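Local coordinates for protein UDP-N-acetylglucosamine pyrophosphorylase (Entamoeba histolytica, PDB 3OC9) that probably catalyses the joining of UTP and N-acetyl-alpha-D-glucosamine 1-phosphate into UDP-N-acetylglucosamine with release of diphosphate, at residues 101-106 / 150-155; 360-363 / 368-371. One frame throughout, in Å; residues are numbered along the deposited sequence.

Interaction 1 (101-106 / 150-155); sequences NEETIE and PYMAPN
E103 reaches across to M152 with a side chain extended beyond CG, and its carboxylate does the touching. From CB the chain leaves with CG beside the backbone N and anti to the carbonyl carbon (chi1 -70°), then runs on extended, which carries CD and the two oxygens away from the turn and toward the strand. CB, CG and CD meet nothing on 150-155; OE2 at the tip lies 3.8 Å from CB of M152, with CG of the same methionine a little farther off. The two side chains cross at about a right angle, and M152, bent at both chi2 and chi3, takes its sulfur away from the carboxylate. What ties the pair in polar terms is a water, which donates to OE2 of E103 at 3.0 Å and accepts from the backbone N of M152 at 3.1 Å. Strand 149-154 pairs antiparallel with strand 125-134 at one margin of the large mixed sheet of this GT-A-type nucleotidyltransferase, whereas residues 101-104 link parallel strand 95-100 to helix 105-114. The turn is shaped by N101: its OD1 accepts from the backbone N of E103 at 2.9 Å, in the carbonyl plane, which makes an Asx turn, and a weak bond comes to the same oxygen from N of T104. The backbone O of N101 is shared by N of T104 and N of I105. With OD1 turned to the E103 amide, the ND2 branch of N101 comes near CG of the P154 ring, at 4.2 Å, a loose contact. M132 of strand 125-134 touches N101 and E103, while P134 and Q130 of the same strand touch M152 and P154 respectively.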
ATOM      1  N   ASN A 101      11.394   8.930   8.755  1.00 25.76           N
ATOM      2  CA  ASN A 101      12.155  10.205   8.728  1.00 27.56           C
ATOM      3  C   ASN A 101      12.958  10.382  10.025  1.00 28.93           C
ATOM      4  O   ASN A 101      12.834   9.562  10.944  1.00 28.52           O
ATOM      5  CB  ASN A 101      11.218  11.402   8.441  1.00 27.97           C
ATOM      6  CG  ASN A 101      10.154  11.598   9.524  1.00 29.48           C
ATOM      7  OD1 ASN A 101      10.470  11.893  10.678  1.00 31.72           O
ATOM      8  ND2 ASN A 101       8.888  11.434   9.151  1.00 30.82           N
ATOM      9  N   GLU A 102      13.799  11.420  10.101  1.00 30.58           N
ATOM     10  CA  GLU A 102      14.620  11.645  11.304  1.00 32.02           C
ATOM     11  C   GLU A 102      13.825  11.809  12.609  1.00 32.76           C
ATOM     12  O   GLU A 102      14.331  11.463  13.688  1.00 33.35           O
ATOM     13  CB  GLU A 102      15.588  12.832  11.111  1.00 32.92           C
ATOM     14  N   GLU A 103      12.601  12.326  12.530  1.00 33.06           N
ATOM     15  CA  GLU A 103      11.782  12.567  13.730  1.00 34.11           C
ATOM     16  C   GLU A 103      11.147  11.303  14.342  1.00 33.67           C
ATOM     17  O   GLU A 103      10.828  11.285  15.539  1.00 34.38           O
ATOM     18  CB  GLU A 103      10.667  13.588  13.440  1.00 35.21           C
ATOM     19  CG  GLU A 103      11.136  15.032  13.212  1.00 38.06           C
ATOM     20  CD  GLU A 103       9.986  16.025  12.954  1.00 41.17           C
ATOM     21  OE1 GLU A 103       8.793  15.636  12.979  1.00 43.03           O
ATOM     22  OE2 GLU A 103      10.279  17.213  12.721  1.00 43.04           O
ATOM     23  N   THR A 104      10.980  10.254  13.526  1.00 32.34           N
ATOM     24  CA  THR A 104      10.233   9.069  13.967  0.70 31.79           C
ATOM     25  C   THR A 104      11.000   7.740  13.913  1.00 30.60           C
ATOM     26  O   THR A 104      10.521   6.725  14.441  1.00 30.26           O
ATOM     27  CB  THR A 104       8.912   8.879  13.164  0.70 32.03           C
ATOM     28  OG1 THR A 104       9.222   8.635  11.784  0.70 32.41           O
ATOM     29  CG2 THR A 104       7.994  10.101  13.297  0.70 33.31           C
ATOM     30  N   ILE A 105      12.191   7.728  13.313  1.00 29.56           N
ATOM     31  CA  ILE A 105      12.961   6.475  13.142  1.00 28.41           C
ATOM     32  C   ILE A 105      13.299   5.694  14.445  1.00 28.99           C
ATOM     33  O   ILE A 105      13.201   4.447  14.491  1.00 27.56           O
ATOM     34  CB  ILE A 105      14.211   6.687  12.209  1.00 29.38           C
ATOM     35  CG1 ILE A 105      14.874   5.348  11.858  1.00 28.73           C
ATOM     36  CG2 ILE A 105      15.214   7.714  12.817  1.00 28.21           C
ATOM     37  CD1 ILE A 105      15.669   5.349  10.540  1.00 30.39           C
ATOM     38  N   GLU A 106      13.684   6.409  15.504  1.00 29.84           N
ATOM     39  CA  GLU A 106      14.017   5.731  16.767  1.00 30.95           C
ATOM     40  C   GLU A 106      12.788   5.037  17.397  1.00 30.39           C
ATOM     41  O   GLU A 106      12.888   3.891  17.879  1.00 30.15           O
ATOM     42  CB  GLU A 106      14.699   6.698  17.758  1.00 32.42           C
ATOM     43  CG  GLU A 106      15.075   6.054  19.100  1.00 36.52           C
ATOM     44  CD  GLU A 106      15.683   7.032  20.123  1.00 41.97           C
ATOM     45  OE1 GLU A 106      16.159   8.121  19.735  1.00 45.08           O
ATOM     46  OE2 GLU A 106      15.700   6.698  21.331  1.00 45.27           O
ATOM     47  N   PRO A 150      12.014  25.216  13.595  1.00 41.87           N
ATOM     48  CA  PRO A 150      10.972  25.218  12.541  1.00 39.87           C
ATOM     49  C   PRO A 150      10.014  24.010  12.577  1.00 37.98           C
ATOM     50  O   PRO A 150      10.434  22.910  12.963  1.00 36.61           O
ATOM     51  CB  PRO A 150      11.792  25.167  11.247  1.00 39.27           C
ATOM     52  CG  PRO A 150      13.155  25.701  11.608  1.00 41.68           C
ATOM     53  CD  PRO A 150      13.378  25.222  13.027  1.00 42.13           C
ATOM     54  N   TYR A 151       8.751  24.202  12.168  1.00 36.44           N
ATOM     55  CA  TYR A 151       7.889  23.059  11.823  1.00 35.85           C
ATOM     56  C   TYR A 151       8.423  22.412  10.536  1.00 34.00           C
ATOM     57  O   TYR A 151       8.730  23.113   9.575  1.00 33.88           O
ATOM     58  CB  TYR A 151       6.418  23.468  11.625  1.00 36.35           C
ATOM     59  CG  TYR A 151       5.625  23.638  12.917  1.00 40.23           C
ATOM     60  CD1 TYR A 151       5.316  22.538  13.722  1.00 42.69           C
ATOM     61  CD2 TYR A 151       5.162  24.892  13.316  1.00 43.52           C
ATOM     62  CE1 TYR A 151       4.591  22.684  14.914  1.00 45.47           C
ATOM     63  CE2 TYR A 151       4.425  25.051  14.507  1.00 46.21           C
ATOM     64  CZ  TYR A 151       4.149  23.942  15.296  1.00 47.15           C
ATOM     65  OH  TYR A 151       3.427  24.084  16.471  1.00 50.58           O
ATOM     66  N   MET A 152       8.537  21.084  10.532  1.00 32.62           N
ATOM     67  CA  MET A 152       9.114  20.346   9.396  1.00 31.78           C
ATOM     68  C   MET A 152       8.128  19.313   8.844  1.00 30.59           C
ATOM     69  O   MET A 152       7.279  18.802   9.591  1.00 30.41           O
ATOM     70  CB  MET A 152      10.400  19.625   9.834  1.00 31.88           C
ATOM     71  CG  MET A 152      11.480  20.526  10.464  1.00 33.71           C
ATOM     72  SD  MET A 152      12.330  21.608   9.304  1.00 34.95           S
ATOM     73  CE  MET A 152      13.138  20.442   8.189  1.00 33.82           C
ATOM     74  N   ALA A 153       8.237  19.006   7.543  1.00 29.28           N
ATOM     75  CA  ALA A 153       7.419  17.956   6.918  1.00 28.04           C
ATOM     76  C   ALA A 153       8.225  17.107   5.913  1.00 27.35           C
ATOM     77  O   ALA A 153       9.169  17.599   5.308  1.00 26.42           O
ATOM     78  CB  ALA A 153       6.169  18.568   6.238  1.00 27.94           C
ATOM     79  N   PRO A 154       7.853  15.817   5.733  1.00 26.96           N
ATOM     80  CA  PRO A 154       8.500  14.995   4.697  1.00 26.51           C
ATOM     81  C   PRO A 154       8.355  15.584   3.285  1.00 26.25           C
ATOM     82  O   PRO A 154       7.399  16.338   3.018  1.00 26.60           O
ATOM     83  CB  PRO A 154       7.749  13.648   4.785  1.00 26.31           C
ATOM     84  CG  PRO A 154       7.030  13.664   6.093  1.00 27.25           C
ATOM     85  CD  PRO A 154       6.725  15.108   6.376  1.00 27.81           C
ATOM     86  N   ASN A 155       9.288  15.241   2.392  1.00 25.87           N
ATOM     87  CA  ASN A 155       9.303  15.798   1.027  1.00 26.35           C
ATOM     88  C   ASN A 155       8.273  15.200   0.037  1.00 26.15           C
ATOM     89  O   ASN A 155       8.291  15.565  -1.147  1.00 26.49           O
ATOM     90  CB  ASN A 155      10.725  15.781   0.424  1.00 26.32           C
ATOM     91  CG  ASN A 155      11.296  14.358   0.255  1.00 26.69           C
ATOM     92  OD1 ASN A 155      10.631  13.362   0.523  1.00 25.92           O
ATOM     93  ND2 ASN A 155      12.559  14.279  -0.165  1.00 29.61           N
TER
HETATM   94  O   HOH W   1       8.181  19.353  13.040  1.00 33.14           O

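Interaction 2 (360-363 / 368-371)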
ATOM      1  N   TYR A 360     -16.438 -16.113   2.318  1.00 29.93           N
ATOM      2  CA  TYR A 360     -16.188 -16.502   0.924  1.00 30.37           C
ATOM      3  C   TYR A 360     -15.079 -17.566   0.789  1.00 30.27           C
ATOM      4  O   TYR A 360     -15.258 -18.557   0.061  1.00 31.24           O
ATOM      5  CB  TYR A 360     -15.917 -15.248   0.049  1.00 29.49           C
ATOM      6  CG  TYR A 360     -15.380 -15.526  -1.369  1.00 31.66           C
ATOM      7  CD1 TYR A 360     -16.253 -15.782  -2.431  1.00 34.00           C
ATOM      8  CD2 TYR A 360     -14.003 -15.517  -1.636  1.00 30.85           C
ATOM      9  CE1 TYR A 360     -15.770 -16.029  -3.723  1.00 35.53           C
ATOM     10  CE2 TYR A 360     -13.507 -15.772  -2.927  1.00 33.32           C
ATOM     11  CZ  TYR A 360     -14.396 -16.026  -3.962  1.00 35.27           C
ATOM     12  OH  TYR A 360     -13.927 -16.279  -5.245  1.00 39.02           O
ATOM     13  N   TYR A 361     -13.946 -17.377   1.477  1.00 29.67           N
ATOM     14  CA  TYR A 361     -12.825 -18.331   1.398  1.00 30.03           C
ATOM     15  C   TYR A 361     -13.212 -19.719   1.991  1.00 31.32           C
ATOM     16  O   TYR A 361     -12.878 -20.779   1.420  1.00 31.13           O
ATOM     17  CB  TYR A 361     -11.560 -17.763   2.071  1.00 28.79           C
ATOM     18  CG  TYR A 361     -10.771 -16.734   1.229  1.00 27.30           C
ATOM     19  CD1 TYR A 361     -10.739 -16.810  -0.179  1.00 26.96           C
ATOM     20  CD2 TYR A 361     -10.021 -15.721   1.857  1.00 25.57           C
ATOM     21  CE1 TYR A 361      -9.984 -15.866  -0.956  1.00 25.66           C
ATOM     22  CE2 TYR A 361      -9.270 -14.777   1.092  1.00 25.72           C
ATOM     23  CZ  TYR A 361      -9.261 -14.868  -0.307  1.00 26.15           C
ATOM     24  OH  TYR A 361      -8.532 -13.943  -1.070  1.00 25.94           O
ATOM     25  N   LEU A 362     -13.928 -19.712   3.114  1.00 31.80           N
ATOM     26  CA  LEU A 362     -14.433 -20.967   3.698  1.00 33.40           C
ATOM     27  C   LEU A 362     -15.331 -21.762   2.729  1.00 34.98           C
ATOM     28  O   LEU A 362     -15.187 -22.982   2.618  1.00 35.56           O
ATOM     29  CB  LEU A 362     -15.156 -20.718   5.031  1.00 33.50           C
ATOM     30  CG  LEU A 362     -14.295 -20.496   6.281  1.00 33.99           C
ATOM     31  CD1 LEU A 362     -15.125 -19.926   7.458  1.00 34.35           C
ATOM     32  CD2 LEU A 362     -13.523 -21.760   6.726  1.00 33.43           C
ATOM     33  N   LYS A 363     -16.223 -21.070   2.024  1.00 35.93           N
ATOM     34  CA  LYS A 363     -17.113 -21.701   1.028  1.00 38.13           C
ATOM     35  C   LYS A 363     -16.359 -22.210  -0.212  1.00 38.78           C
ATOM     36  O   LYS A 363     -16.714 -23.249  -0.784  1.00 39.37           O
ATOM     37  CB  LYS A 363     -18.244 -20.747   0.620  1.00 38.28           C
ATOM     38  CG  LYS A 363     -19.227 -20.414   1.760  1.00 39.90           C
ATOM     39  CD  LYS A 363     -20.252 -19.364   1.322  1.00 43.31           C
ATOM     40  CE  LYS A 363     -21.116 -18.931   2.505  1.00 44.99           C
ATOM     41  NZ  LYS A 363     -22.053 -17.814   2.174  1.00 48.44           N
ATOM     42  N   ILE A 368     -19.694 -25.390   4.579  1.00 45.55           N
ATOM     43  CA  ILE A 368     -21.035 -24.788   4.634  1.00 46.24           C
ATOM     44  C   ILE A 368     -21.062 -23.818   5.818  1.00 45.90           C
ATOM     45  O   ILE A 368     -20.721 -24.201   6.932  1.00 46.26           O
ATOM     46  CB  ILE A 368     -22.163 -25.870   4.784  1.00 47.70           C
ATOM     47  CG1 ILE A 368     -22.164 -26.828   3.583  1.00 48.69           C
ATOM     48  CG2 ILE A 368     -23.541 -25.219   4.945  1.00 47.91           C
ATOM     49  CD1 ILE A 368     -21.154 -27.984   3.704  1.00 50.92           C
ATOM     50  N   VAL A 369     -21.454 -22.565   5.570  1.00 45.80           N
ATOM     51  CA  VAL A 369     -21.405 -21.523   6.611  1.00 45.60           C
ATOM     52  C   VAL A 369     -22.790 -20.989   6.974  1.00 46.56           C
ATOM     53  O   VAL A 369     -23.555 -20.561   6.105  1.00 46.89           O
ATOM     54  CB  VAL A 369     -20.453 -20.333   6.215  1.00 44.60           C
ATOM     55  CG1 VAL A 369     -20.395 -19.274   7.319  1.00 44.10           C
ATOM     56  CG2 VAL A 369     -19.051 -20.840   5.908  1.00 43.11           C
ATOM     57  N   ASP A 370     -23.083 -21.008   8.272  1.00 47.54           N
ATOM     58  CA  ASP A 370     -24.364 -20.570   8.827  1.00 48.78           C
ATOM     59  C   ASP A 370     -24.163 -19.266   9.615  1.00 48.47           C
ATOM     60  O   ASP A 370     -23.595 -19.287  10.706  1.00 48.53           O
ATOM     61  CB  ASP A 370     -24.913 -21.696   9.726  1.00 49.69           C
ATOM     62  CG  ASP A 370     -26.200 -21.318  10.467  1.00 51.52           C
ATOM     63  OD1 ASP A 370     -26.662 -20.160  10.382  1.00 52.40           O
ATOM     64  OD2 ASP A 370     -26.751 -22.209  11.151  1.00 52.11           O
ATOM     65  N   ASP A 371     -24.616 -18.140   9.052  1.00 49.23           N
ATOM     66  CA  ASP A 371     -24.411 -16.812   9.676  1.00 49.49           C
ATOM     67  C   ASP A 371     -25.645 -16.196  10.369  1.00 50.47           C
ATOM     68  O   ASP A 371     -25.690 -14.987  10.617  1.00 50.70           O
ATOM     69  CB  ASP A 371     -23.748 -15.816   8.689  1.00 48.97           C
ATOM     70  CG  ASP A 371     -24.647 -15.432   7.505  1.00 50.18           C
ATOM     71  OD1 ASP A 371     -25.849 -15.759   7.509  1.00 52.61           O
ATOM     72  OD2 ASP A 371     -24.141 -14.780   6.556  1.00 51.55           O
TER
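Residues 360-363, near the end of helix 347-364, are followed after four residues by the short strand 368-370, and the two backbones are nearest at K363 and I368, whose CA atoms are 6.2 Å apart. V369 makes the contact, its CB directed toward the helix. CG2 of V369 does most of the touching: it lies 4.0 Å from CB of L362 and is also near CG of K363. The lysine chain is extended from CG onward (chi2 175°) and crosses the valine at about a right angle, which brings CE to 4.0 Å from CB of V369, so that the aliphatic part of K363 lies across the valine. NZ goes past to lie 5.7 Å from OD2 of D371, too far for a salt bridge, though the opposite charges may attract weakly. L362 also packs on I398 of strand 397-399, which pairs in parallel with 368-370 through backbone bonds involving I368 and D370. The arrangement is a helix end and a following strand packed through a tight connection, part of a small alpha/beta unit with a two-stranded parallel sheet.

How the interactions relate
Interactions 1 and 2 share no elements: their centres are 46 Å apart, on opposite sides of the centre of the chain, and they follow one another in sequence. Interaction 1 is a surface contact at a margin of the large mixed sheet, made by segments 44 residues apart. Interaction 2 is local, between a helix and the strand that follows it, and is partly buried, with a leucine inside and a lysine outside. Their chemistry differs accordingly. In 101-106 / 150-155 a carboxylate and a bridging water do the work, beside loose van der Waals contacts; in 360-363 / 368-371 aliphatic carbons pack, and charge is at most a distant attraction.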